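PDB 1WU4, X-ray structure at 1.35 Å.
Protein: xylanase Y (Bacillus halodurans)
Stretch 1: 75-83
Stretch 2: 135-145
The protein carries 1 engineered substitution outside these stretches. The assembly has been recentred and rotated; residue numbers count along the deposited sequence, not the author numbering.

Stretch 1 (75-83) GMMMAVQMD
Stretch 2 (135-145) LALFFASHRWG

Two helices of xylanase Y pack side by side, running the same general way. Residues 75-81 and 135-144 are helical, and both helices begin earlier in the chain. Their axes come within 8.9 Å and cross at 24°. The register is set by Met77 CA to Ala136 CA at 4.8 Å and Val80 CA to Ala140 CA at 5.9 Å. The small side chain of Ala136, pointing toward the first helix, accompanies the closer of these two approaches. The contact buries 585 Å² in total.

Met76 points toward the second helix. Its CB lies 4.0 Å from Ala136 CB. With chi angles m, t, p the chain runs across the second helix, and Met76 CE reaches Leu137 CD2 at 3.9 Å. Leu137 (m, t) starts away from the first helix, but its end comes nearer.

Met77 leaves its helix sideways. Chi1 is t, and chi2 and chi3 are both p, so the chain folds back to the partner. Its CE lies 3.9 Å from Leu135 CD2 (Leu135 is t, p) and 3.8 Å from Ala136 N. Its SD sits at the edge of the Phe139 ring, 3.6 Å from CD2. Phe139 has chi1 m and chi2 -12°.

Val80 is the knob, set among Ala136, Phe139, Ala140 and Arg143. Chi1 is p. Its CG2 packs 3.7 Å from Phe139 CB and 3.7 Å from Ala140 N. The same methyl makes an off-centre CH-pi contact with Trp144, 4.3 Å from the centroid of the six-membered ring.

Gln81 (m, m, chi3 -26°) points away at CB, yet its NE2 returns to 3.6 Å from Phe139 CE2. Its amide is hydrogen-bonded elsewhere in the structure.

The first helix ends in a Schellman motif. Asp83 has phi 58° and psi 48°, and Asp83 N bonds to Val80 O at 3.1 Å. Arg143 (m, t, p, chi4 171°) reaches this end. Its NH1 donates to Val80 O at 2.8 Å, so that carbonyl accepts from both. Water 1 accepts from Arg143 NH1 at 3.0 Å and donates to Gln81 O at 3.2 Å.

Asp83 has chi1 t and chi2 32°. Trp144, with chi1 m and chi2 -49°, donates from NE1 to Asp83 OD1 at 2.9 Å and 175°, nearly straight. Asp83 OD1 also forms a long salt bridge to Arg143 NH2 at 3.7 Å. It lies well out of the guanidinium plane, so only the charges interact.

Gly145 follows with phi 86° and psi 150°. A CB there would jam against the preceding carbonyl oxygen.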

ATOM      1  N   GLY A  75      -3.188   8.060  -3.132  1.00  8.45           N
ATOM      2  CA  GLY A  75      -3.328   9.504  -3.042  1.00  9.65           C
ATOM      3  C   GLY A  75      -4.252   9.936  -1.926  1.00  8.63           C
ATOM      4  O   GLY A  75      -3.979  10.902  -1.215  1.00  9.92           O
ATOM      5  N   MET A  76      -5.364   9.226  -1.777  1.00  8.77           N
ATOM      6  CA  MET A  76      -6.308   9.536  -0.716  1.00  7.97           C
ATOM      7  C   MET A  76      -5.660   9.270   0.643  1.00  9.18           C
ATOM      8  O   MET A  76      -5.808  10.063   1.567  1.00  9.08           O
ATOM      9  CB  MET A  76      -7.585   8.710  -0.890  1.00  8.06           C
ATOM     10  CG  MET A  76      -8.488   9.265  -1.983  1.00  9.52           C
ATOM     11  SD  MET A  76      -9.775   8.129  -2.517  1.00  9.88           S
ATOM     12  CE  MET A  76     -10.706   7.926  -1.002  1.00 12.71           C
ATOM     13  N   MET A  77      -4.926   8.168   0.764  1.00  9.12           N
ATOM     14  CA  MET A  77      -4.264   7.869   2.028  1.00  9.20           C
ATOM     15  C   MET A  77      -3.231   8.953   2.347  1.00  8.71           C
ATOM     16  O   MET A  77      -3.131   9.413   3.484  1.00  9.41           O
ATOM     17  CB  MET A  77      -3.584   6.498   1.976  1.00  8.91           C
ATOM     18  CG  MET A  77      -2.905   6.094   3.286  1.00  9.71           C
ATOM     19  SD  MET A  77      -4.018   6.079   4.711  1.00  9.04           S
ATOM     20  CE  MET A  77      -4.759   4.462   4.537  1.00 11.85           C
ATOM     21  N   MET A  78      -2.466   9.361   1.341  1.00  8.28           N
ATOM     22  CA  MET A  78      -1.462  10.401   1.532  1.00  9.43           C
ATOM     23  C   MET A  78      -2.125  11.708   1.960  1.00  9.94           C
ATOM     24  O   MET A  78      -1.673  12.372   2.898  1.00 10.42           O
ATOM     25  CB  MET A  78      -0.684  10.624   0.234  1.00 10.40           C
ATOM     26  CG  MET A  78       0.142   9.422  -0.199  1.00 11.50           C
ATOM     27  SD  MET A  78       0.643   9.513  -1.932  1.00 11.39           S
ATOM     28  CE  MET A  78       1.666   8.034  -2.071  1.00 14.08           C
ATOM     29  N   ALA A  79      -3.197  12.076   1.266  1.00  9.55           N
ATOM     30  CA  ALA A  79      -3.910  13.311   1.570  1.00 11.30           C
ATOM     31  C   ALA A  79      -4.472  13.356   2.987  1.00  9.84           C
ATOM     32  O   ALA A  79      -4.355  14.376   3.668  1.00 11.28           O
ATOM     33  CB  ALA A  79      -5.026  13.537   0.555  1.00 10.16           C
ATOM     34  N   VAL A  80      -5.082  12.267   3.446  1.00 10.03           N
ATOM     35  CA  VAL A  80      -5.628  12.286   4.796  1.00  9.97           C
ATOM     36  C   VAL A  80      -4.503  12.313   5.835  1.00  8.94           C
ATOM     37  O   VAL A  80      -4.644  12.949   6.876  1.00 10.15           O
ATOM     38  CB  VAL A  80      -6.603  11.097   5.048  1.00 10.37           C
ATOM     39  CG1 VAL A  80      -5.866   9.770   5.021  1.00 10.57           C
ATOM     40  CG2 VAL A  80      -7.329  11.305   6.369  1.00 12.29           C
ATOM     41  N   GLN A  81      -3.384  11.652   5.549  1.00  9.84           N
ATOM     42  CA  GLN A  81      -2.254  11.676   6.478  1.00  9.68           C
ATOM     43  C   GLN A  81      -1.702  13.102   6.576  1.00 10.31           C
ATOM     44  O   GLN A  81      -1.212  13.519   7.626  1.00 12.64           O
ATOM     45  CB  GLN A  81      -1.134  10.740   6.010  1.00  9.92           C
ATOM     46  CG  GLN A  81      -1.435   9.249   6.130  1.00  9.77           C
ATOM     47  CD  GLN A  81      -1.728   8.817   7.555  1.00  9.48           C
ATOM     48  OE1 GLN A  81      -1.267   9.441   8.513  1.00 10.36           O
ATOM     49  NE2 GLN A  81      -2.485   7.735   7.702  1.00  9.84           N
ATOM     50  N   MET A  82      -1.796  13.845   5.474  1.00 10.14           N
ATOM     51  CA  MET A  82      -1.295  15.218   5.415  1.00 12.25           C
ATOM     52  C   MET A  82      -2.347  16.264   5.783  1.00 12.06           C
ATOM     53  O   MET A  82      -2.088  17.468   5.717  1.00 13.71           O
ATOM     54  CB  MET A  82      -0.757  15.517   4.012  1.00 12.80           C
ATOM     55  CG  MET A  82       0.458  14.696   3.612  1.00 17.34           C
ATOM     56  SD  MET A  82       1.897  15.014   4.651  1.00 18.78           S
ATOM     57  CE  MET A  82       2.314  16.670   4.139  1.00 22.20           C
ATOM     58  N   ASP A  83      -3.531  15.802   6.169  1.00 13.04           N
ATOM     59  CA  ASP A  83      -4.621  16.693   6.546  1.00 10.65           C
ATOM     60  C   ASP A  83      -4.990  17.645   5.410  1.00 13.48           C
ATOM     61  O   ASP A  83      -5.119  18.852   5.610  1.00 15.81           O
ATOM     62  CB  ASP A  83      -4.248  17.488   7.805  1.00 14.08           C
ATOM     63  CG  ASP A  83      -5.448  18.154   8.451  1.00 15.14           C
ATOM     64  OD1 ASP A  83      -6.558  17.588   8.363  1.00 17.30           O
ATOM     65  OD2 ASP A  83      -5.282  19.230   9.064  1.00 20.17           O
ATOM     66  N   LEU A 135      -9.657   2.107   4.094  1.00  8.09           N
ATOM     67  CA  LEU A 135      -9.013   2.674   5.271  1.00  8.31           C
ATOM     68  C   LEU A 135      -8.869   4.189   5.165  1.00  8.21           C
ATOM     69  O   LEU A 135      -9.063   4.898   6.154  1.00  8.82           O
ATOM     70  CB  LEU A 135      -7.644   2.031   5.535  1.00  9.02           C
ATOM     71  CG  LEU A 135      -7.073   2.403   6.915  1.00  8.80           C
ATOM     72  CD1 LEU A 135      -8.034   1.957   8.013  1.00 10.60           C
ATOM     73  CD2 LEU A 135      -5.716   1.755   7.117  1.00 11.13           C
ATOM     74  N   ALA A 136      -8.539   4.687   3.975  1.00  8.62           N
ATOM     75  CA  ALA A 136      -8.395   6.128   3.782  1.00  9.68           C
ATOM     76  C   ALA A 136      -9.720   6.823   4.098  1.00  8.34           C
ATOM     77  O   ALA A 136      -9.739   7.893   4.710  1.00  9.41           O
ATOM     78  CB  ALA A 136      -7.965   6.433   2.352  1.00  9.76           C
ATOM     79  N   LEU A 137     -10.822   6.208   3.681  1.00  7.94           N
ATOM     80  CA  LEU A 137     -12.147   6.762   3.943  1.00  8.50           C
ATOM     81  C   LEU A 137     -12.463   6.753   5.441  1.00  9.20           C
ATOM     82  O   LEU A 137     -13.051   7.707   5.953  1.00 10.53           O
ATOM     83  CB  LEU A 137     -13.209   5.985   3.162  1.00  9.61           C
ATOM     84  CG  LEU A 137     -13.224   6.251   1.652  1.00  9.43           C
ATOM     85  CD1 LEU A 137     -14.022   5.171   0.946  1.00 10.30           C
ATOM     86  CD2 LEU A 137     -13.818   7.625   1.371  1.00 11.89           C
ATOM     87  N   PHE A 138     -12.087   5.689   6.152  1.00  9.78           N
ATOM     88  CA  PHE A 138     -12.328   5.654   7.595  1.00 10.52           C
ATOM     89  C   PHE A 138     -11.519   6.778   8.241  1.00  8.99           C
ATOM     90  O   PHE A 138     -12.015   7.486   9.115  1.00 10.35           O
ATOM     91  CB  PHE A 138     -11.901   4.317   8.219  1.00  9.86           C
ATOM     92  CG  PHE A 138     -12.910   3.208   8.065  1.00  9.38           C
ATOM     93  CD1 PHE A 138     -14.231   3.377   8.481  1.00 10.03           C
ATOM     94  CD2 PHE A 138     -12.529   1.978   7.539  1.00  9.98           C
ATOM     95  CE1 PHE A 138     -15.152   2.334   8.372  1.00  9.94           C
ATOM     96  CE2 PHE A 138     -13.444   0.931   7.427  1.00  9.73           C
ATOM     97  CZ  PHE A 138     -14.758   1.110   7.845  1.00 10.65           C
ATOM     98  N   PHE A 139     -10.267   6.938   7.817  1.00  8.90           N
ATOM     99  CA  PHE A 139      -9.426   7.993   8.374  1.00  8.62           C
ATOM    100  C   PHE A 139     -10.016   9.374   8.079  1.00  8.30           C
ATOM    101  O   PHE A 139     -10.001  10.256   8.940  1.00 10.58           O
ATOM    102  CB  PHE A 139      -7.999   7.915   7.814  1.00  9.50           C
ATOM    103  CG  PHE A 139      -7.178   6.766   8.358  1.00  9.21           C
ATOM    104  CD1 PHE A 139      -7.605   6.018   9.453  1.00 11.31           C
ATOM    105  CD2 PHE A 139      -5.948   6.461   7.783  1.00  8.24           C
ATOM    106  CE1 PHE A 139      -6.811   4.984   9.965  1.00  9.23           C
ATOM    107  CE2 PHE A 139      -5.150   5.434   8.287  1.00  9.48           C
ATOM    108  CZ  PHE A 139      -5.581   4.695   9.380  1.00 10.49           C
ATOM    109  N   ALA A 140     -10.540   9.557   6.869  1.00  9.79           N
ATOM    110  CA  ALA A 140     -11.142  10.833   6.490  1.00 11.02           C
ATOM    111  C   ALA A 140     -12.334  11.127   7.400  1.00 11.17           C
ATOM    112  O   ALA A 140     -12.503  12.243   7.888  1.00 11.62           O
ATOM    113  CB  ALA A 140     -11.594  10.784   5.036  1.00 10.35           C
ATOM    114  N   SER A 141     -13.168  10.117   7.622  1.00 11.53           N
ATOM    115  CA  SER A 141     -14.330  10.277   8.485  1.00 11.08           C
ATOM    116  C   SER A 141     -13.902  10.700   9.885  1.00 12.11           C
ATOM    117  O   SER A 141     -14.498  11.591  10.491  1.00 12.91           O
ATOM    118  CB  SER A 141     -15.105   8.961   8.571  1.00 11.46           C
ATOM    119  OG  SER A 141     -16.200   9.071   9.469  1.00 12.81           O
ATOM    120  N   HIS A 142     -12.858  10.057  10.394  1.00 12.33           N
ATOM    121  CA  HIS A 142     -12.370  10.342  11.735  1.00 12.51           C
ATOM    122  C   HIS A 142     -11.709  11.708  11.892  1.00 12.99           C
ATOM    123  O   HIS A 142     -11.852  12.352  12.934  1.00 15.19           O
ATOM    124  CB  HIS A 142     -11.423   9.223  12.169  1.00 11.01           C
ATOM    125  CG  HIS A 142     -12.059   7.867  12.141  1.00 11.62           C
ATOM    126  ND1 HIS A 142     -11.335   6.697  12.222  1.00 10.90           N
ATOM    127  CD2 HIS A 142     -13.357   7.499  12.022  1.00 11.09           C
ATOM    128  CE1 HIS A 142     -12.158   5.667  12.149  1.00 11.02           C
ATOM    129  NE2 HIS A 142     -13.391   6.126  12.027  1.00 12.29           N
ATOM    130  N   ARG A 143     -11.000  12.165  10.865  1.00 12.11           N
ATOM    131  CA  ARG A 143     -10.343  13.466  10.946  1.00 11.53           C
ATOM    132  C   ARG A 143     -11.271  14.634  10.638  1.00 13.10           C
ATOM    133  O   ARG A 143     -11.211  15.671  11.300  1.00 14.34           O
ATOM    134  CB  ARG A 143      -9.160  13.553   9.975  1.00 11.00           C
ATOM    135  CG  ARG A 143      -8.016  12.595  10.241  1.00 12.67           C
ATOM    136  CD  ARG A 143      -6.711  13.127   9.644  1.00 12.21           C
ATOM    137  NE  ARG A 143      -6.194  14.257  10.416  1.00 12.84           N
ATOM    138  CZ  ARG A 143      -4.997  14.811  10.238  1.00 10.55           C
ATOM    139  NH1 ARG A 143      -4.174  14.351   9.306  1.00 11.42           N
ATOM    140  NH2 ARG A 143      -4.613  15.818  11.011  1.00 13.74           N
ATOM    141  N   TRP A 144     -12.131  14.460   9.640  1.00 14.11           N
ATOM    142  CA  TRP A 144     -13.005  15.543   9.197  1.00 12.79           C
ATOM    143  C   TRP A 144     -14.503  15.373   9.397  1.00 16.89           C
ATOM    144  O   TRP A 144     -15.260  16.340   9.270  1.00 17.31           O
ATOM    145  CB  TRP A 144     -12.734  15.815   7.715  1.00 13.68           C
ATOM    146  CG  TRP A 144     -11.271  15.896   7.384  1.00 12.46           C
ATOM    147  CD1 TRP A 144     -10.326  16.627   8.040  1.00 13.93           C
ATOM    148  CD2 TRP A 144     -10.591  15.239   6.304  1.00 10.86           C
ATOM    149  NE1 TRP A 144      -9.101  16.472   7.440  1.00 12.26           N
ATOM    150  CE2 TRP A 144      -9.234  15.626   6.371  1.00 10.96           C
ATOM    151  CE3 TRP A 144     -10.996  14.364   5.286  1.00 10.07           C
ATOM    152  CZ2 TRP A 144      -8.277  15.168   5.459  1.00 11.82           C
ATOM    153  CZ3 TRP A 144     -10.041  13.908   4.377  1.00 11.03           C
ATOM    154  CH2 TRP A 144      -8.699  14.312   4.472  1.00 11.08           C
ATOM    155  N   GLY A 145     -14.937  14.156   9.703  1.00 14.55           N
ATOM    156  CA  GLY A 145     -16.354  13.908   9.882  1.00 15.17           C
ATOM    157  C   GLY A 145     -17.006  13.620   8.542  1.00 14.00           C
ATOM    158  O   GLY A 145     -16.559  14.121   7.508  1.00 17.24           O
TER
HETATM  159  O   HOH W   1      -1.635  15.836   9.847  1.00 27.59           O